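Synaptotagmin-1 (Arabidopsis thaliana, PDB 7ATP) helps maintain plasma membrane integrity under freezing and osmotic stress, this chain being its first C2 domain, which carries two bound calcium ions. Local coordinates at residues Gly28-Val33 and Lys50-Asn55; Arg21-Met26 and Glu88-Asn93; Val15-Leu20 and Pro56-Glu61; Lys45-Lys50 and Glu60-Ser65. All coordinates share one frame; numbering follows the deposited sequence.

Contact 1 (Gly28-Val33 and Lys50-Asn55). With CA (calcium ion), chain B.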
# COMPACT_ATOMS: atom_id res chain seq x y z
N GLY A 28 -15.83 13.04 2.32
CA GLY A 28 -15.15 11.95 2.99
C GLY A 28 -13.66 12.16 3.06
O GLY A 28 -13.12 12.58 4.09
N ALA A 29 -12.99 11.85 1.95
CA ALA A 29 -11.55 11.92 1.79
C ALA A 29 -11.26 11.64 0.32
O ALA A 29 -12.13 11.19 -0.42
CB ALA A 29 -10.81 10.93 2.70
N ASP A 30 -10.02 11.88 -0.08
CA ASP A 30 -9.57 11.60 -1.44
C ASP A 30 -8.37 10.68 -1.33
O ASP A 30 -7.22 11.12 -1.49
CB ASP A 30 -9.23 12.91 -2.15
CG ASP A 30 -10.31 13.98 -1.94
OD1 ASP A 30 -11.44 13.79 -2.45
OD2 ASP A 30 -10.08 15.01 -1.25
N PRO A 31 -8.59 9.40 -1.00
CA PRO A 31 -7.47 8.53 -0.66
C PRO A 31 -6.64 8.19 -1.87
O PRO A 31 -7.14 8.10 -2.99
CB PRO A 31 -8.15 7.28 -0.09
CG PRO A 31 -9.50 7.30 -0.64
CD PRO A 31 -9.88 8.75 -0.72
N PHE A 32 -5.34 8.04 -1.64
CA PHE A 32 -4.46 7.30 -2.52
C PHE A 32 -3.46 6.60 -1.63
O PHE A 32 -3.36 6.89 -0.44
CB PHE A 32 -3.77 8.19 -3.56
CG PHE A 32 -2.83 9.22 -2.96
CD1 PHE A 32 -3.32 10.40 -2.41
CD2 PHE A 32 -1.47 9.02 -2.98
CE1 PHE A 32 -2.46 11.35 -1.89
CE2 PHE A 32 -0.60 9.96 -2.45
CZ PHE A 32 -1.10 11.13 -1.89
N VAL A 33 -2.73 5.65 -2.20
CA VAL A 33 -1.82 4.82 -1.41
C VAL A 33 -0.40 4.99 -1.92
O VAL A 33 -0.16 4.96 -3.14
CB VAL A 33 -2.22 3.34 -1.48
CG1 VAL A 33 -1.38 2.55 -0.53
CG2 VAL A 33 -3.67 3.18 -1.15
N LYS A 50 -8.70 8.56 -5.43
CA LYS A 50 -10.11 8.23 -5.59
C LYS A 50 -10.90 9.32 -4.87
O LYS A 50 -11.21 9.20 -3.68
CB LYS A 50 -10.37 6.85 -5.05
CG LYS A 50 -9.62 5.76 -5.83
CD LYS A 50 -10.29 5.48 -7.16
CE LYS A 50 -9.64 4.24 -7.92
NZ LYS A 50 -10.24 4.11 -9.24
N HIS A 51 -11.20 10.38 -5.60
CA HIS A 51 -11.83 11.54 -4.98
C HIS A 51 -13.12 11.17 -4.29
O HIS A 51 -13.91 10.38 -4.79
CB HIS A 51 -12.13 12.60 -6.02
CG HIS A 51 -10.92 13.15 -6.67
ND1 HIS A 51 -10.07 14.03 -6.04
CD2 HIS A 51 -10.41 12.95 -7.90
CE1 HIS A 51 -9.08 14.34 -6.85
NE2 HIS A 51 -9.25 13.69 -7.98
N LYS A 52 -13.36 11.79 -3.14
CA LYS A 52 -14.64 11.74 -2.46
C LYS A 52 -15.10 10.29 -2.29
O LYS A 52 -16.22 9.91 -2.64
CB LYS A 52 -15.67 12.59 -3.22
CG LYS A 52 -15.24 14.09 -3.23
CD LYS A 52 -16.21 14.99 -4.00
CE LYS A 52 -15.64 16.40 -4.16
NZ LYS A 52 -15.13 16.89 -2.85
N ASN A 53 -14.23 9.48 -1.70
CA ASN A 53 -14.52 8.06 -1.62
C ASN A 53 -13.91 7.49 -0.35
O ASN A 53 -12.69 7.51 -0.21
CB ASN A 53 -13.97 7.36 -2.84
CG ASN A 53 -14.55 6.01 -3.02
OD1 ASN A 53 -14.87 5.32 -2.05
ND2 ASN A 53 -14.70 5.60 -4.27
N LEU A 54 -14.74 6.94 0.53
CA LEU A 54 -14.23 6.30 1.74
C LEU A 54 -14.10 4.78 1.60
O LEU A 54 -13.61 4.12 2.52
CB LEU A 54 -15.11 6.63 2.93
CG LEU A 54 -14.97 8.03 3.52
CD1 LEU A 54 -15.76 8.08 4.80
CD2 LEU A 54 -13.53 8.39 3.80
N ASN A 55 -14.52 4.22 0.48
CA ASN A 55 -14.28 2.81 0.18
C ASN A 55 -13.72 2.70 -1.23
O ASN A 55 -14.40 2.24 -2.13
CB ASN A 55 -15.58 2.03 0.32
CG ASN A 55 -16.22 2.22 1.68
OD1 ASN A 55 -15.85 1.55 2.65
ND2 ASN A 55 -17.16 3.15 1.77
CA CA B . -9.08 15.71 0.82
O HOH W 1 -9.76 17.64 -0.15
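Asp30 and Lys52 meet where the loop entering strand 31-37 runs beside the Lys50-Asn55 loop, and the polar side of the contact is built mostly from backbone donors. Lys50 N reaches Pro31 O at 2.9 Å in an almost straight bond, a pairing that a proline can still make because it keeps its carbonyl. Two residues on, Lys52 N donates to Asp30 OD1 at 2.9 Å, approaching the anti side of the carboxylate and 20° out of its plane. Asn53 N then binds Ala29 O at 3.0 Å. Asn53 also folds its own loop: its OD1 accepts from Asn55 N, an Asx turn. Pro31 CD comes to 3.1 Å from Asn53 O.

Metal binding uses the other carboxylate oxygen. With CG beside the backbone N (chi1 -46°) the Asp30 carboxylate is brought between loop and metal, and chi2 of -67° divides its oxygens, OD1 to Lys52 N and OD2 to a calcium ion at 2.4 Å, whose shell is shared with Asp24, Asp80, Glu82 and Trp81 O.

Apolar contacts fill the other end. Leu54 lays CD2 against Ala29 CB at 3.9 Å, and Gly28, having no side chain, lets the leucine lie close to its backbone, Leu54 CD2 being 3.8 Å from Gly28 C.

One carboxylate thus does two jobs: the amide of Lys52 holds OD1 and should fix the rotation of the group, leaving OD2 directed at the metal. The positive charge of the ion, and perhaps the nearby Lys52 ammonium, would favour the ionised form of Asp30.

Contact 2 (Arg21-Met26 and Glu88-Asn93). With CA (calcium ion), chain C; CA (calcium ion), chain B.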
# COMPACT_ATOMS: atom_id res chain seq x y z
N ARG A 21 -11.41 6.89 7.42
CA ARG A 21 -11.95 7.95 8.25
C ARG A 21 -12.27 9.18 7.42
O ARG A 21 -11.60 9.46 6.42
CB ARG A 21 -10.95 8.33 9.34
CG ARG A 21 -11.00 7.41 10.53
CD ARG A 21 -12.29 7.62 11.30
NE ARG A 21 -12.21 7.07 12.65
CZ ARG A 21 -13.17 7.19 13.56
NH1 ARG A 21 -14.29 7.84 13.27
NH2 ARG A 21 -13.01 6.66 14.76
N LYS A 22 -13.29 9.92 7.84
CA LYS A 22 -13.57 11.18 7.19
C LYS A 22 -12.42 12.13 7.45
O LYS A 22 -11.98 12.29 8.58
CB LYS A 22 -14.88 11.77 7.69
CG LYS A 22 -16.12 11.04 7.19
CD LYS A 22 -17.41 11.68 7.70
CE LYS A 22 -18.66 11.06 7.08
NZ LYS A 22 -19.91 11.83 7.40
N LYS A 23 -11.90 12.73 6.39
CA LYS A 23 -10.79 13.65 6.55
C LYS A 23 -11.01 14.96 5.82
O LYS A 23 -10.13 15.82 5.83
CB LYS A 23 -9.49 12.99 6.09
CG LYS A 23 -9.04 11.87 7.03
CD LYS A 23 -7.58 12.08 7.45
CE LYS A 23 -7.39 11.94 8.95
NZ LYS A 23 -8.13 10.77 9.51
N ASP A 24 -12.17 15.15 5.19
CA ASP A 24 -12.47 16.38 4.48
C ASP A 24 -13.76 16.97 5.02
O ASP A 24 -14.63 16.25 5.53
CB ASP A 24 -12.64 16.17 2.98
CG ASP A 24 -11.32 16.02 2.27
OD1 ASP A 24 -10.31 16.52 2.82
OD2 ASP A 24 -11.29 15.41 1.16
N LEU A 25 -13.88 18.29 4.86
CA LEU A 25 -15.10 18.98 5.26
C LEU A 25 -16.33 18.34 4.62
O LEU A 25 -17.37 18.21 5.27
CB LEU A 25 -15.01 20.45 4.86
CG LEU A 25 -15.96 21.38 5.59
CD1 LEU A 25 -15.80 21.19 7.09
CD2 LEU A 25 -15.65 22.81 5.18
N MET A 26 -16.21 17.93 3.36
CA MET A 26 -17.29 17.22 2.69
C MET A 26 -16.71 16.33 1.60
O MET A 26 -15.74 16.70 0.93
CB MET A 26 -18.33 18.17 2.11
CG MET A 26 -17.91 18.89 0.85
SD MET A 26 -19.07 20.23 0.50
CE MET A 26 -18.43 21.54 1.54
N GLU A 88 -2.67 14.67 3.47
CA GLU A 88 -2.60 14.37 4.89
C GLU A 88 -2.67 12.88 5.11
O GLU A 88 -3.55 12.20 4.55
CB GLU A 88 -3.71 15.07 5.67
CG GLU A 88 -5.11 14.74 5.30
CD GLU A 88 -6.11 15.37 6.26
OE1 GLU A 88 -5.96 15.19 7.50
OE2 GLU A 88 -7.05 16.04 5.79
N LYS A 89 -1.75 12.37 5.90
CA LYS A 89 -1.70 10.95 6.21
C LYS A 89 -3.04 10.50 6.76
O LYS A 89 -3.73 11.24 7.46
CB LYS A 89 -0.60 10.67 7.24
CG LYS A 89 -0.44 9.20 7.61
CD LYS A 89 0.17 8.39 6.48
CE LYS A 89 1.50 7.76 6.92
NZ LYS A 89 2.47 8.79 7.41
N MET A 90 -3.43 9.27 6.40
CA MET A 90 -4.61 8.63 6.96
C MET A 90 -4.30 7.34 7.71
O MET A 90 -5.21 6.71 8.26
CB MET A 90 -5.64 8.34 5.87
CG MET A 90 -6.21 9.57 5.25
SD MET A 90 -7.23 9.10 3.88
CE MET A 90 -8.75 8.57 4.69
N GLY A 91 -3.05 6.91 7.73
CA GLY A 91 -2.70 5.65 8.33
C GLY A 91 -1.78 4.87 7.44
O GLY A 91 -1.68 5.15 6.24
N MET A 92 -1.10 3.88 8.00
CA MET A 92 -0.13 3.11 7.25
C MET A 92 -0.06 1.72 7.86
O MET A 92 -0.68 1.43 8.88
CB MET A 92 1.23 3.80 7.24
CG MET A 92 1.75 4.20 8.61
SD MET A 92 2.57 2.85 9.47
CE MET A 92 3.76 2.34 8.22
N ASN A 93 0.69 0.85 7.19
CA ASN A 93 1.07 -0.44 7.75
C ASN A 93 2.23 -0.97 6.92
O ASN A 93 2.55 -0.43 5.86
CB ASN A 93 -0.08 -1.43 7.75
CG ASN A 93 0.08 -2.47 8.81
OD1 ASN A 93 1.13 -2.57 9.45
ND2 ASN A 93 -0.96 -3.27 9.01
CA CA C . -8.49 16.62 4.18
CA CA B . -9.08 15.71 0.82
O HOH W 1 -9.76 17.64 -0.15
O HOH W 2 -9.31 18.79 4.67
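Arg21 and Met90 bring the two backbones nearest, 7.5 Å between their CA atoms, so the loop 21-26 and strand 88-93 are not paired strands but are joined through calcium ions and side-chain packing, with backbone carbonyls taking part. This is the calcium-binding end of a C2 domain, where acidic residues from loops and the adjoining strand end gather around two ions. Glu88 OE2 binds one calcium ion at 2.2 Å, and the same ion takes Lys23 O and Asp24 OD1 from the facing loop. Asp24 OD1 bridges to the second ion, which OD2 of the same carboxylate also binds, at 2.3 Å; a short side chain with two oxygens suits such a shared position. Asp80 and Glu82 help to complete the cluster. The Glu88 chain leaves its backbone with CG between N and the carbonyl carbon (chi1 60°) and then runs extended, which carries the carboxylate out to the metal.

Beside the ions, the aliphatic part of Lys23 provides the packing. Its CD lies 3.5 Å from Glu88 OE1 and 3.6 Å from Met90 CG, the lysine and methionine chains passing in opposite directions. Met90 is part of a classic beta bulge with Gly91, both facing Val78, and its flexible, unbranched chain reaches beyond Lys23 until the terminal CE comes to 3.5 Å from Arg21 O.

Contact 3 (Val15-Leu20 and Pro56-Glu61)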
# COMPACT_ATOMS: atom_id res chain seq x y z
N VAL A 15 -5.72 -3.50 -3.84
CA VAL A 15 -7.06 -3.91 -4.22
C VAL A 15 -8.04 -2.80 -3.88
O VAL A 15 -8.58 -2.13 -4.78
CB VAL A 15 -7.48 -5.20 -3.51
CG1 VAL A 15 -8.93 -5.53 -3.86
CG2 VAL A 15 -6.58 -6.32 -3.92
N ARG A 16 -8.28 -2.61 -2.59
CA ARG A 16 -9.22 -1.61 -2.14
C ARG A 16 -8.85 -1.20 -0.73
O ARG A 16 -7.99 -1.80 -0.09
CB ARG A 16 -10.66 -2.12 -2.16
CG ARG A 16 -11.04 -2.90 -0.91
CD ARG A 16 -12.37 -3.63 -1.06
NE ARG A 16 -12.21 -4.99 -1.58
CZ ARG A 16 -12.47 -5.35 -2.84
NH1 ARG A 16 -12.29 -6.62 -3.22
NH2 ARG A 16 -12.92 -4.46 -3.70
N ALA A 17 -9.51 -0.16 -0.26
CA ALA A 17 -9.48 0.19 1.14
C ALA A 17 -10.92 0.20 1.60
O ALA A 17 -11.83 0.40 0.80
CB ALA A 17 -8.83 1.53 1.38
N VAL A 18 -11.13 -0.06 2.89
CA VAL A 18 -12.48 -0.20 3.43
C VAL A 18 -12.52 0.48 4.78
O VAL A 18 -11.65 0.24 5.62
CB VAL A 18 -12.90 -1.67 3.57
CG1 VAL A 18 -14.20 -1.78 4.32
CG2 VAL A 18 -13.04 -2.31 2.21
N GLY A 19 -13.50 1.35 4.98
CA GLY A 19 -13.70 1.98 6.27
C GLY A 19 -12.75 3.11 6.60
O GLY A 19 -12.33 3.25 7.75
N LEU A 20 -12.40 3.93 5.62
CA LEU A 20 -11.50 5.01 5.93
C LEU A 20 -12.21 6.07 6.75
O LEU A 20 -13.44 6.15 6.77
CB LEU A 20 -10.94 5.63 4.66
CG LEU A 20 -10.09 4.60 3.97
CD1 LEU A 20 -9.97 4.97 2.54
CD2 LEU A 20 -8.75 4.60 4.64
N PRO A 56 -12.49 3.16 -1.44
CA PRO A 56 -11.98 3.19 -2.82
C PRO A 56 -11.54 1.82 -3.27
O PRO A 56 -11.02 1.02 -2.50
CB PRO A 56 -10.77 4.12 -2.73
CG PRO A 56 -10.30 3.96 -1.31
CD PRO A 56 -11.53 3.71 -0.48
N GLU A 57 -11.70 1.58 -4.56
CA GLU A 57 -11.23 0.37 -5.19
C GLU A 57 -10.27 0.78 -6.29
O GLU A 57 -10.66 1.50 -7.22
CB GLU A 57 -12.40 -0.44 -5.75
CG GLU A 57 -13.26 -1.05 -4.65
CD GLU A 57 -14.32 -1.99 -5.19
OE1 GLU A 57 -15.48 -1.56 -5.40
OE2 GLU A 57 -13.98 -3.17 -5.41
N TRP A 58 -9.04 0.31 -6.21
CA TRP A 58 -8.07 0.60 -7.24
C TRP A 58 -7.80 -0.59 -8.14
O TRP A 58 -7.82 -0.45 -9.36
CB TRP A 58 -6.74 1.03 -6.62
CG TRP A 58 -6.79 2.30 -5.91
CD1 TRP A 58 -6.69 3.55 -6.46
CD2 TRP A 58 -6.91 2.47 -4.50
NE1 TRP A 58 -6.75 4.48 -5.46
CE2 TRP A 58 -6.89 3.85 -4.26
CE3 TRP A 58 -7.04 1.60 -3.43
CZ2 TRP A 58 -7.00 4.38 -2.99
CZ3 TRP A 58 -7.14 2.13 -2.16
CH2 TRP A 58 -7.12 3.51 -1.95
N ASN A 59 -7.52 -1.75 -7.56
CA ASN A 59 -7.03 -2.87 -8.34
C ASN A 59 -5.83 -2.46 -9.18
O ASN A 59 -5.74 -2.76 -10.37
CB ASN A 59 -8.15 -3.44 -9.21
CG ASN A 59 -9.15 -4.23 -8.39
OD1 ASN A 59 -8.77 -4.94 -7.44
ND2 ASN A 59 -10.42 -4.09 -8.72
N GLU A 60 -4.91 -1.75 -8.55
CA GLU A 60 -3.77 -1.21 -9.26
C GLU A 60 -2.55 -2.04 -8.93
O GLU A 60 -2.33 -2.42 -7.78
CB GLU A 60 -3.55 0.28 -8.93
CG GLU A 60 -4.67 1.11 -9.58
CD GLU A 60 -4.57 2.64 -9.42
OE1 GLU A 60 -3.52 3.19 -9.03
OE2 GLU A 60 -5.57 3.30 -9.75
N GLU A 61 -1.77 -2.36 -9.96
CA GLU A 61 -0.66 -3.29 -9.83
C GLU A 61 0.66 -2.56 -9.97
O GLU A 61 0.84 -1.76 -10.90
CB GLU A 61 -0.74 -4.39 -10.89
CG GLU A 61 -2.14 -4.92 -11.11
CD GLU A 61 -2.14 -6.17 -11.97
OE1 GLU A 61 -2.42 -6.06 -13.18
OE2 GLU A 61 -1.82 -7.26 -11.43
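An antiparallel pairing of strands 8-18 and 57-66, disturbed by a beta bulge, joins these segments at one side of a four-stranded sheet. Arg16 and Glu57 form a non-hydrogen-bonded pair, flanked by Ala17 N to Pro56 O at 2.9 Å and by a pair of hydrogen bonds that share Val15 O as acceptor. That carbonyl takes both Trp58 N (2.9 Å) and Asn59 N (3.0 Å), the first N-H bent to 144° and the second straighter at 160°. Such sharing fits the irregular backbone: Asn59 and Glu60 face Val14 in a G1 bulge, where the positive phi of Asn59 is easily borne by asparagine. On the other edge of strand 8-18, Val15 and Arg16 face Glu133 of strand 131-140 in a classic bulge.

Arg16 and Glu57 extend side by side from the same face of the sheet, their charged ends together in a salt bridge whose exact geometry is doubtful; Arg16 NE also pairs with Glu133. Away from these charges, the small Ala17 CB rests on both the Pro56 ring, 3.9 Å from its CG, and the rim of the indole, 4.0 Å from Trp58 CZ3. Leu20 crosses the proline obliquely, with CD1 3.6 Å from Pro56 CD. The indole NE1 is satisfied by Thr48 O. An antiparallel edge pairing whose broad Trp58 reaches Val33 of the facing sheet thus belongs to the C2 beta-sandwich.

Contact 4 (Lys45-Lys50 and Glu60-Ser65)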
# COMPACT_ATOMS: atom_id res chain seq x y z
N LYS A 45 5.83 4.25 -5.02
CA LYS A 45 4.72 4.20 -5.95
C LYS A 45 3.47 4.79 -5.30
O LYS A 45 3.31 4.76 -4.07
CB LYS A 45 4.47 2.78 -6.43
CG LYS A 45 5.31 2.37 -7.66
CD LYS A 45 6.66 1.79 -7.30
CE LYS A 45 7.43 1.31 -8.55
NZ LYS A 45 6.76 0.21 -9.34
N LYS A 46 2.60 5.34 -6.13
CA LYS A 46 1.34 5.91 -5.67
C LYS A 46 0.21 5.46 -6.59
O LYS A 46 0.35 5.46 -7.81
CB LYS A 46 1.37 7.46 -5.65
CG LYS A 46 2.42 8.08 -4.71
CD LYS A 46 2.61 9.57 -5.07
CE LYS A 46 3.70 10.27 -4.24
NZ LYS A 46 3.39 11.75 -4.13
N THR A 47 -0.90 5.08 -5.99
CA THR A 47 -2.06 4.77 -6.79
C THR A 47 -2.73 6.05 -7.24
O THR A 47 -2.42 7.17 -6.78
CB THR A 47 -3.07 4.00 -5.99
OG1 THR A 47 -3.51 4.86 -4.92
CG2 THR A 47 -2.45 2.75 -5.41
N THR A 48 -3.70 5.87 -8.12
CA THR A 48 -4.62 6.95 -8.45
C THR A 48 -5.30 7.48 -7.19
O THR A 48 -5.37 6.80 -6.16
CB THR A 48 -5.62 6.44 -9.44
OG1 THR A 48 -4.89 5.84 -10.50
CG2 THR A 48 -6.41 7.56 -10.01
N VAL A 49 -5.74 8.74 -7.25
CA VAL A 49 -6.56 9.34 -6.20
C VAL A 49 -8.01 8.99 -6.45
O VAL A 49 -8.50 9.14 -7.57
CB VAL A 49 -6.40 10.87 -6.18
CG1 VAL A 49 -7.37 11.47 -5.13
CG2 VAL A 49 -5.01 11.24 -5.86
N LYS A 50 -8.70 8.56 -5.43
CA LYS A 50 -10.11 8.23 -5.59
C LYS A 50 -10.90 9.32 -4.87
O LYS A 50 -11.21 9.20 -3.68
CB LYS A 50 -10.37 6.85 -5.05
CG LYS A 50 -9.62 5.76 -5.83
CD LYS A 50 -10.29 5.48 -7.16
CE LYS A 50 -9.64 4.24 -7.92
NZ LYS A 50 -10.24 4.11 -9.24
N GLU A 60 -4.91 -1.75 -8.55
CA GLU A 60 -3.77 -1.21 -9.26
C GLU A 60 -2.55 -2.04 -8.93
O GLU A 60 -2.33 -2.42 -7.78
CB GLU A 60 -3.55 0.28 -8.93
CG GLU A 60 -4.67 1.11 -9.58
CD GLU A 60 -4.57 2.64 -9.42
OE1 GLU A 60 -3.52 3.19 -9.03
OE2 GLU A 60 -5.57 3.30 -9.75
N GLU A 61 -1.77 -2.36 -9.96
CA GLU A 61 -0.66 -3.29 -9.83
C GLU A 61 0.66 -2.56 -9.97
O GLU A 61 0.84 -1.76 -10.90
CB GLU A 61 -0.74 -4.39 -10.89
CG GLU A 61 -2.14 -4.92 -11.11
CD GLU A 61 -2.14 -6.17 -11.97
OE1 GLU A 61 -2.42 -6.06 -13.18
OE2 GLU A 61 -1.82 -7.26 -11.43
N PHE A 62 1.59 -2.84 -9.07
CA PHE A 62 2.94 -2.31 -9.14
C PHE A 62 3.90 -3.47 -9.00
O PHE A 62 3.51 -4.56 -8.58
CB PHE A 62 3.16 -1.26 -8.05
CG PHE A 62 2.12 -0.19 -8.05
CD1 PHE A 62 2.34 1.00 -8.72
CD2 PHE A 62 0.89 -0.40 -7.45
CE1 PHE A 62 1.35 2.01 -8.77
CE2 PHE A 62 -0.10 0.58 -7.48
CZ PHE A 62 0.13 1.79 -8.14
N LYS A 63 5.16 -3.25 -9.37
CA LYS A 63 6.19 -4.26 -9.25
C LYS A 63 7.45 -3.62 -8.68
O LYS A 63 7.76 -2.46 -8.96
CB LYS A 63 6.51 -4.94 -10.60
CG LYS A 63 7.39 -4.12 -11.53
CD LYS A 63 7.80 -4.93 -12.74
CE LYS A 63 6.59 -5.57 -13.37
NZ LYS A 63 6.44 -5.18 -14.79
N PHE A 64 8.18 -4.42 -7.91
CA PHE A 64 9.35 -3.97 -7.17
C PHE A 64 10.51 -4.94 -7.35
O PHE A 64 10.34 -6.15 -7.24
CB PHE A 64 9.05 -3.85 -5.69
CG PHE A 64 8.01 -2.86 -5.37
CD1 PHE A 64 6.68 -3.22 -5.34
CD2 PHE A 64 8.36 -1.55 -5.10
CE1 PHE A 64 5.73 -2.29 -5.04
CE2 PHE A 64 7.42 -0.61 -4.80
CZ PHE A 64 6.10 -0.98 -4.76
N SER A 65 11.71 -4.37 -7.56
CA SER A 65 12.94 -5.15 -7.64
C SER A 65 13.33 -5.63 -6.25
O SER A 65 13.72 -4.82 -5.40
CB SER A 65 14.05 -4.31 -8.25
OG SER A 65 14.40 -4.79 -9.53
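Lys45 packs its methylene chain obliquely against the Phe62 ring, with Lys45 CG 3.4 Å from Phe62 CD1, and then passes on to Phe64, where Lys45 CD comes to 3.5 Å from Phe64 CE2. Strand 45-46, at the edge of one sheet, here meets strand 57-66, at the edge of the other, across the C2 beta-sandwich. Bends at chi2 (88°) and chi4 bring the ammonium back toward strand 60-65. There NZ donates to Lys63 O at 2.9 Å and stands over the face of the Phe64 ring, 4.8 Å from its centroid and 13° off the normal, a cation-pi contact. Lysine suits the place because its methylenes can pack against the rings while its end finds a carbonyl.

At the other end of the contact a carboxylate is held by one residue. Glu60 stretches from its strand so that both oxygens face Thr48: Thr48 N gives a 2.8 Å bond to OE1, and Thr48 OG1 gives one of 2.7 Å to OE2. Both donors come from the syn side, somewhat out of the carboxylate plane. The hydroxyl is in position because OG1 sits beside the backbone N (chi1 -52°), so one threonine presents two donors together.

Between these ends, Thr47 turns CG2 to Phe62 CE2 at 3.8 Å. Its OG1 accepts from Val33 N, on strand 31-37, and donates to Thr48 O.

Two donors on its two oxygens should hold the Glu60 carboxylate against rotation and stabilise its charge, to which Lys50, with NZ some way off, may add. The Lys63 carbonyl and the Phe64 face probably stabilise the Lys45 ammonium.

How the contacts relate
The four contacts lie in one C2 beta-sandwich, from its calcium end into its body. Contacts 1 and 2, with centres 8 Å apart, share a calcium ion and a water, and Gly28 O lies 2.6 Å from Lys23 N. Contact 3 pairs strands 8-18 and 57-66 in one sheet; contact 4 sets the second of these against strand 45-46, which edges the other. Both use Glu60 and Glu61, and Trp58 NE1 reaches Thr48 O between them. Along the chain, 28-33 and 50-55 fall between the segments of contact 2 and also between those of contact 3. Contacts 2 and 4, about 19 Å between centres, do not touch, but contacts 1 and 3 each touch both, linking the calcium loops to the sheet edges.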